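Capsule biosynthesis protein capD (Bacillus anthracis, PDB 3G9K) cleaves the poly-gamma-D-glutamate capsule and, as a transpeptidase, links it through an amide bond to meso-diaminopimelic acid of the peptidoglycan. Local coordinates at residues Asp68-Gly73 with Ala151-Glu156; Pro83-Pro88 with Glu106-Phe111; Gly147-Leu152 with Ala164-Arg169. One frame throughout, in Å; residues are numbered along the deposited sequence.

How the contacts relate
From the N terminus, Asp68-Gly73 comes first, on strand 70-75, and pairs with strand 150-155, closing contact 1 across 77 residues. Contact 2 opens and shuts within that long excursion: helix 82-94 follows strand 70-75 after a loop, and beyond helix 100-105 strand 109-112 passes across helix 82-94. Contact 3 opens at Gly147, before contact 1 has closed, shares Ala151 and Leu152 with it, and closes beyond it, so the two overlap. They thus add strands on the two sides of strand 150-155 in one antiparallel sheet. Contacts 2 and 3 touch: Ile85 on Val149 ties helix 82-94 to the approach to strand 150-155, and the Arg108-Asp166 salt bridge ties the segment before strand 109-112 to the loop carrying Arg169.

Contact 1 (Asp68-Gly73 with Ala151-Glu156); sequences DGETIG and ALIKDE
Thr71 and Glu156 meet through two torsions: OG1 of Thr71 stands anti to its own carbonyl carbon (chi1 -67°), and the Glu156 chain bends at chi2 (-88°), which turns CD toward that hydroxyl. Thr71 OG1 donates to Glu156 OE2 at 2.7 Å, reaching the oxygen on its anti side and close to the carboxylate plane. Just before this bend, Glu156 CB packs 3.7 Å from Gly69 C. Glu156 N also bonds to Gly69 O, from well above the carbonyl plane, an end quite unlike the in-plane pairing of Thr71 N with Lys154 O (2.9 Å) and Lys154 N with Thr71 O (2.8 Å). Further on, Gly73 and Leu152 form the next hydrogen-bonded pair of these antiparallel strands.

On the face bearing Glu70, Ile72, Ile153 and Asp155, the two isoleucines lie side by side, pointing the same way, with CG1 of Ile72 4.2 Å from CG1 of Ile153, and Tyr93 of helix 82-94 packs on both. Glu70 runs obliquely across Ile153, its OE2 3.7 Å from Ile153 CG2; OE2 is hydrogen-bonded to Tyr93 OH and OE1 to Tyr231 OH of the enzyme's other chain. The chemistry is therefore divided: backbone bonds and one hydroxyl-carboxylate bond fix the register, while the isoleucines and tyrosines join the sheet to a helix and to the partner chain.

Contact 2 (Pro83-Pro88 with Glu106-Phe111); sequences PQILTP and EYRFTF
Gln84 and Thr110 are the nearest backbone neighbours where helix 82-94 packs over the first strand of the 109-112/115-118 beta hairpin. The Gln84 side chain, extended beyond CG, brings its CD to 3.6 Å from Phe111 N, with the amide end near the plane of the Phe111 ring, at its edge. Beside it, CB of Gln84 touches Thr110 CG2 at 4.1 Å.

One residue on, Ile85 lays CG2 over one face of the Arg108 guanidinium, 3.8 Å from Arg108 NH1. Arg108 stretches out from CG to NE to get there, and its position is set from the next shell: NH1 bonds to Phe146 O and forms a salt bridge with Asp166. Val149 touches both Ile85 and Arg108. At the strand, Thr110 also packs on Arg81, which binds poly-gamma-D-glutamate, so the contact borders the substrate site.

Within the helix, Thr87 N and Thr87 OG1 reach Pro83 O from opposite faces of its plane, OG1 at 2.9 Å. The next residue, Pro88, has no N-H to offer Gln84 O, and a water donates instead, bridging Gln84 O and Phe109 O at 2.7 Å from each.

Contact 3 (Gly147-Leu152 with Ala164-Arg169); sequences GGVQAL and AGDGRR. With GLU (glutamic acid), chain F.
The Arg169 guanidinium has Gly147 O and a bound glutamic acid near its plane, at the edge, with Gly148 CA approaching obliquely. In the conformer described, one of two, NH1 of Arg169 donates almost straight to OE2 of the glutamic acid at 2.6 Å, and NH2 adds a weak bond to its OE1 at 3.4 Å. Arg169 NE instead donates to Gly147 O at 3.3 Å, from above that carbonyl plane. The bend at chi2 (-97°) sets CD on this course, and Arg169 CG comes within 3.6 Å of Gly148 CA, where the glycine lacks a CB. Arg169 is a poly-gamma-D-glutamate-binding residue, and the same ligand is hydrogen-bonded to OG1 of Thr1, the N-terminal nucleophile of this Ntn-hydrolase family.

The Arg168 guanidinium has Asp166 OD1 in its plane, at the edge, in a salt bridge of 2.7 Å from NH1. Arg168 N reaches OD1 from the opposite face of the carboxylate, completing an Asx turn. Asp166 OD2 takes Val149 N on its anti lone pair at 2.8 Å and also pairs with Arg108. One carboxylate fixes both the turn carrying the arginines and the strand entrance.

Beyond it, Ala151 and Ala164 form a hydrogen-bonded antiparallel pair, while Gln150 and Leu152 bond to strand 70-75 on the other flank. Val149 packs against helices 82-94 and 100-105; the latter covers Ala151 with Leu100 and Ala164 with Gln101 and Ile104.

Contact 1 (Asp68-Gly73 with Ala151-Glu156)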
# COMPACT_ATOMS: atom_id res chain seq x y z
N ASP B 68 2.55 10.67 -23.05
CA ASP B 68 1.63 11.58 -23.70
C ASP B 68 0.29 10.87 -23.81
O ASP B 68 0.20 9.74 -24.28
CB ASP B 68 2.14 12.00 -25.10
CG ASP B 68 3.43 12.81 -25.06
OD1 ASP B 68 3.94 13.14 -23.95
OD2 ASP B 68 3.97 13.13 -26.16
N GLY B 69 -0.78 11.51 -23.36
CA GLY B 69 -2.08 10.90 -23.53
C GLY B 69 -2.56 9.99 -22.39
O GLY B 69 -3.74 9.66 -22.34
N GLU B 70 -1.68 9.58 -21.47
CA GLU B 70 -2.14 8.69 -20.39
C GLU B 70 -1.34 8.79 -19.08
O GLU B 70 -0.11 8.83 -19.10
CB GLU B 70 -2.14 7.22 -20.85
CG GLU B 70 -2.88 6.31 -19.86
CD GLU B 70 -2.96 4.86 -20.31
OE1 GLU B 70 -1.97 4.13 -20.20
OE2 GLU B 70 -4.04 4.44 -20.75
N THR B 71 -2.06 8.80 -17.96
CA THR B 71 -1.42 8.77 -16.63
C THR B 71 -2.01 7.65 -15.84
O THR B 71 -3.20 7.49 -15.84
CB THR B 71 -1.56 10.12 -15.93
OG1 THR B 71 -0.79 11.09 -16.68
CG2 THR B 71 -1.08 10.07 -14.46
N ILE B 72 -1.16 6.83 -15.22
CA ILE B 72 -1.60 5.72 -14.39
C ILE B 72 -0.97 5.82 -13.00
O ILE B 72 0.22 6.01 -12.87
CB ILE B 72 -1.20 4.33 -14.95
CG1 ILE B 72 -1.75 4.11 -16.35
CG2 ILE B 72 -1.71 3.21 -14.04
CD1 ILE B 72 -1.10 2.87 -17.00
N GLY B 73 -1.81 5.71 -11.97
CA GLY B 73 -1.34 5.55 -10.56
C GLY B 73 -1.76 4.17 -10.10
O GLY B 73 -2.89 3.76 -10.33
N ALA B 151 -5.94 1.33 -8.61
CA ALA B 151 -5.37 2.16 -9.68
C ALA B 151 -6.37 3.25 -10.14
O ALA B 151 -7.60 3.10 -9.97
CB ALA B 151 -5.02 1.28 -10.85
N LEU B 152 -5.83 4.35 -10.64
CA LEU B 152 -6.59 5.30 -11.48
C LEU B 152 -5.83 5.50 -12.77
O LEU B 152 -4.62 5.40 -12.80
CB LEU B 152 -6.83 6.64 -10.76
CG LEU B 152 -7.70 6.64 -9.51
CD1 LEU B 152 -7.57 8.05 -8.86
CD2 LEU B 152 -9.18 6.29 -9.76
N ILE B 153 -6.57 5.75 -13.84
CA ILE B 153 -6.00 6.06 -15.12
C ILE B 153 -6.64 7.34 -15.61
O ILE B 153 -7.85 7.40 -15.70
CB ILE B 153 -6.33 4.98 -16.15
CG1 ILE B 153 -5.84 3.60 -15.70
CG2 ILE B 153 -5.74 5.34 -17.55
CD1 ILE B 153 -6.25 2.46 -16.66
N LYS B 154 -5.82 8.34 -15.96
CA LYS B 154 -6.33 9.54 -16.62
C LYS B 154 -6.01 9.49 -18.11
O LYS B 154 -4.86 9.32 -18.48
CB LYS B 154 -5.72 10.81 -16.02
CG LYS B 154 -6.20 12.08 -16.72
CD LYS B 154 -6.08 13.30 -15.85
CE LYS B 154 -6.72 14.50 -16.56
NZ LYS B 154 -6.25 15.77 -15.96
N ASP B 155 -7.03 9.61 -18.93
CA ASP B 155 -6.87 9.85 -20.36
C ASP B 155 -6.57 11.31 -20.52
O ASP B 155 -7.41 12.12 -20.29
CB ASP B 155 -8.15 9.53 -21.11
CG ASP B 155 -8.02 9.68 -22.63
OD1 ASP B 155 -7.30 10.56 -23.08
OD2 ASP B 155 -8.64 8.92 -23.33
N GLU B 156 -5.36 11.63 -20.90
CA GLU B 156 -4.95 12.99 -20.85
C GLU B 156 -5.41 13.73 -22.10
O GLU B 156 -5.45 14.93 -22.11
CB GLU B 156 -3.44 13.16 -20.67
CG GLU B 156 -2.82 12.60 -19.42
CD GLU B 156 -2.82 13.54 -18.25
OE1 GLU B 156 -3.27 14.67 -18.38
OE2 GLU B 156 -2.42 13.13 -17.17

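Contact 2 (Pro83-Pro88 with Glu106-Phe111)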
# COMPACT_ATOMS: atom_id res chain seq x y z
N PRO B 83 5.71 -7.01 -6.10
CA PRO B 83 6.10 -6.86 -7.50
C PRO B 83 5.77 -8.05 -8.38
O PRO B 83 5.61 -7.89 -9.57
CB PRO B 83 7.59 -6.63 -7.43
CG PRO B 83 8.01 -7.23 -6.18
CD PRO B 83 6.87 -7.09 -5.21
N GLN B 84 5.63 -9.23 -7.78
CA GLN B 84 5.09 -10.41 -8.50
C GLN B 84 3.63 -10.27 -8.86
O GLN B 84 3.18 -10.83 -9.83
CB GLN B 84 5.29 -11.68 -7.69
CG GLN B 84 6.77 -12.08 -7.56
CD GLN B 84 6.91 -13.48 -7.07
OE1 GLN B 84 7.32 -13.73 -5.93
NE2 GLN B 84 6.49 -14.41 -7.89
N ILE B 85 2.88 -9.55 -8.03
CA ILE B 85 1.51 -9.25 -8.32
C ILE B 85 1.39 -8.21 -9.42
O ILE B 85 0.63 -8.42 -10.39
CB ILE B 85 0.80 -8.79 -7.01
CG1 ILE B 85 0.69 -9.99 -6.04
CG2 ILE B 85 -0.58 -8.18 -7.30
CD1 ILE B 85 0.57 -9.62 -4.59
N LEU B 86 2.16 -7.12 -9.31
CA LEU B 86 2.02 -6.00 -10.23
C LEU B 86 2.58 -6.24 -11.63
O LEU B 86 2.07 -5.68 -12.60
CB LEU B 86 2.62 -4.72 -9.62
CG LEU B 86 1.81 -4.13 -8.44
CD1 LEU B 86 2.57 -3.02 -7.72
CD2 LEU B 86 0.39 -3.64 -8.89
N THR B 87 3.64 -7.05 -11.75
CA THR B 87 4.33 -7.16 -13.05
C THR B 87 3.47 -7.78 -14.16
O THR B 87 3.34 -7.17 -15.20
CB THR B 87 5.70 -7.85 -12.92
OG1 THR B 87 6.53 -7.04 -12.13
CG2 THR B 87 6.36 -8.10 -14.29
N PRO B 88 2.85 -8.97 -13.93
CA PRO B 88 1.97 -9.52 -14.95
C PRO B 88 0.75 -8.60 -15.24
O PRO B 88 0.31 -8.49 -16.38
CB PRO B 88 1.55 -10.88 -14.38
CG PRO B 88 2.44 -11.17 -13.25
CD PRO B 88 2.94 -9.85 -12.75
N GLU B 106 -8.28 -11.26 -12.92
CA GLU B 106 -7.74 -12.54 -13.37
C GLU B 106 -7.09 -13.20 -12.16
O GLU B 106 -6.46 -12.52 -11.35
CB GLU B 106 -6.68 -12.33 -14.45
CG GLU B 106 -6.33 -13.58 -15.25
CD GLU B 106 -5.53 -13.32 -16.54
OE1 GLU B 106 -5.10 -12.20 -16.84
OE2 GLU B 106 -5.34 -14.32 -17.28
N TYR B 107 -7.17 -14.52 -12.07
CA TYR B 107 -6.51 -15.26 -10.99
C TYR B 107 -4.98 -15.12 -11.10
O TYR B 107 -4.42 -15.02 -12.18
CB TYR B 107 -6.92 -16.74 -11.04
CG TYR B 107 -8.39 -16.97 -10.76
CD1 TYR B 107 -8.96 -16.54 -9.57
CD2 TYR B 107 -9.21 -17.63 -11.69
CE1 TYR B 107 -10.27 -16.74 -9.30
CE2 TYR B 107 -10.54 -17.85 -11.41
CZ TYR B 107 -11.06 -17.40 -10.22
OH TYR B 107 -12.40 -17.61 -9.91
N ARG B 108 -4.32 -15.14 -9.95
CA ARG B 108 -2.91 -14.81 -9.89
C ARG B 108 -2.05 -16.00 -9.46
O ARG B 108 -2.57 -17.01 -8.96
CB ARG B 108 -2.72 -13.65 -8.91
CG ARG B 108 -3.31 -12.35 -9.44
CD ARG B 108 -3.34 -11.27 -8.40
NE ARG B 108 -4.09 -10.13 -8.93
CZ ARG B 108 -4.56 -9.12 -8.21
NH1 ARG B 108 -4.28 -9.01 -6.92
NH2 ARG B 108 -5.30 -8.18 -8.82
N PHE B 109 -0.75 -15.83 -9.65
CA PHE B 109 0.27 -16.77 -9.15
C PHE B 109 1.51 -16.02 -8.69
O PHE B 109 1.86 -14.98 -9.26
CB PHE B 109 0.67 -17.76 -10.24
CG PHE B 109 1.24 -17.10 -11.47
CD1 PHE B 109 0.41 -16.75 -12.52
CD2 PHE B 109 2.58 -16.82 -11.56
CE1 PHE B 109 0.92 -16.14 -13.65
CE2 PHE B 109 3.10 -16.19 -12.67
CZ PHE B 109 2.27 -15.85 -13.72
N THR B 110 2.18 -16.57 -7.69
CA THR B 110 3.48 -16.05 -7.24
C THR B 110 4.42 -17.22 -6.94
O THR B 110 3.98 -18.34 -6.80
CB THR B 110 3.35 -15.20 -5.94
OG1 THR B 110 2.91 -16.03 -4.86
CG2 THR B 110 2.34 -14.05 -6.14
N PHE B 111 5.71 -16.91 -6.80
CA PHE B 111 6.73 -17.93 -6.56
C PHE B 111 7.50 -17.66 -5.29
O PHE B 111 7.80 -16.52 -4.96
CB PHE B 111 7.67 -17.98 -7.75
CG PHE B 111 7.00 -18.44 -9.00
CD1 PHE B 111 6.45 -17.53 -9.89
CD2 PHE B 111 6.86 -19.79 -9.26
CE1 PHE B 111 5.82 -17.95 -11.03
CE2 PHE B 111 6.23 -20.21 -10.40
CZ PHE B 111 5.71 -19.28 -11.29
O HOH W 1 3.43 -13.37 -10.72

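Contact 3 (Gly147-Leu152 with Ala164-Arg169)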
# COMPACT_ATOMS: atom_id res chain seq x y z
N GLY B 147 -2.96 -10.08 -2.91
CA GLY B 147 -2.84 -8.60 -2.92
C GLY B 147 -4.15 -7.86 -2.99
O GLY B 147 -5.17 -8.37 -2.58
N GLY B 148 -4.11 -6.65 -3.54
CA GLY B 148 -5.25 -5.72 -3.53
C GLY B 148 -4.93 -4.51 -4.36
O GLY B 148 -4.72 -3.39 -3.80
N VAL B 149 -4.86 -4.72 -5.67
CA VAL B 149 -4.36 -3.70 -6.61
C VAL B 149 -5.43 -2.60 -6.75
O VAL B 149 -6.60 -2.88 -7.00
CB VAL B 149 -4.02 -4.29 -7.99
CG1 VAL B 149 -3.58 -3.18 -9.00
CG2 VAL B 149 -2.94 -5.42 -7.88
N GLN B 150 -5.01 -1.35 -6.57
CA GLN B 150 -5.85 -0.18 -6.72
C GLN B 150 -5.17 0.75 -7.70
O GLN B 150 -3.97 0.95 -7.60
CB GLN B 150 -6.00 0.55 -5.40
CG GLN B 150 -6.56 -0.29 -4.36
CD GLN B 150 -8.06 -0.53 -4.50
OE1 GLN B 150 -8.85 0.30 -5.04
NE2 GLN B 150 -8.46 -1.64 -4.00
N ALA B 151 -5.94 1.33 -8.61
CA ALA B 151 -5.37 2.16 -9.68
C ALA B 151 -6.37 3.25 -10.14
O ALA B 151 -7.60 3.10 -9.97
CB ALA B 151 -5.02 1.28 -10.85
N LEU B 152 -5.83 4.35 -10.64
CA LEU B 152 -6.59 5.30 -11.48
C LEU B 152 -5.83 5.50 -12.77
O LEU B 152 -4.62 5.40 -12.80
CB LEU B 152 -6.83 6.64 -10.76
CG LEU B 152 -7.70 6.64 -9.51
CD1 LEU B 152 -7.57 8.05 -8.86
CD2 LEU B 152 -9.18 6.29 -9.76
N ALA B 164 -9.63 1.22 -11.23
CA ALA B 164 -9.85 -0.18 -10.94
C ALA B 164 -9.63 -0.41 -9.47
O ALA B 164 -8.82 0.27 -8.85
CB ALA B 164 -8.93 -1.05 -11.76
N GLY B 165 -10.38 -1.35 -8.93
CA GLY B 165 -10.24 -1.75 -7.54
C GLY B 165 -10.18 -3.27 -7.47
O GLY B 165 -10.73 -3.96 -8.34
N ASP B 166 -9.59 -3.81 -6.43
CA ASP B 166 -9.44 -5.25 -6.31
C ASP B 166 -10.52 -5.83 -5.37
O ASP B 166 -10.47 -5.62 -4.18
CB ASP B 166 -8.05 -5.54 -5.77
CG ASP B 166 -7.57 -6.94 -6.08
OD1 ASP B 166 -8.38 -7.90 -6.06
OD2 ASP B 166 -6.34 -7.07 -6.28
N GLY B 167 -11.43 -6.61 -5.93
CA GLY B 167 -12.45 -7.33 -5.13
C GLY B 167 -11.92 -8.22 -4.02
O GLY B 167 -12.61 -8.48 -3.04
N ARG B 168 -10.66 -8.65 -4.13
CA ARG B 168 -10.07 -9.39 -3.02
C ARG B 168 -10.09 -8.64 -1.70
O ARG B 168 -10.08 -9.28 -0.67
CB ARG B 168 -8.64 -9.81 -3.34
CG ARG B 168 -8.54 -10.73 -4.55
CD ARG B 168 -7.11 -10.75 -5.09
NE ARG B 168 -6.97 -11.61 -6.25
CZ ARG B 168 -7.34 -11.24 -7.49
NH1 ARG B 168 -7.82 -10.02 -7.71
NH2 ARG B 168 -7.18 -12.07 -8.50
N ARG B 169 -10.11 -7.30 -1.74
CA ARG B 169 -10.08 -6.39 -0.58
C ARG B 169 -11.31 -5.48 -0.54
O ARG B 169 -11.34 -4.50 0.21
CB ARG B 169 -8.86 -5.46 -0.67
CG ARG B 169 -7.51 -6.15 -0.74
CD ARG B 169 -6.77 -6.26 0.60
NE ARG B 169 -5.61 -7.15 0.45
CZ ARG B 169 -4.55 -7.20 1.26
NH1 ARG B 169 -4.45 -6.40 2.32
NH2 ARG B 169 -3.58 -8.05 0.97
N GLU F . 2.77 -9.18 4.74
CA GLU F . 1.77 -8.27 4.18
C GLU F . 2.28 -6.82 4.08
O GLU F . 2.74 -6.29 5.09
CB GLU F . 0.53 -8.35 5.06
CG GLU F . -0.43 -7.18 4.95
CD GLU F . -1.16 -7.11 3.64
OE1 GLU F . -0.70 -7.70 2.65
OE2 GLU F . -2.19 -6.41 3.63
OXT GLU F . 2.25 -6.13 3.04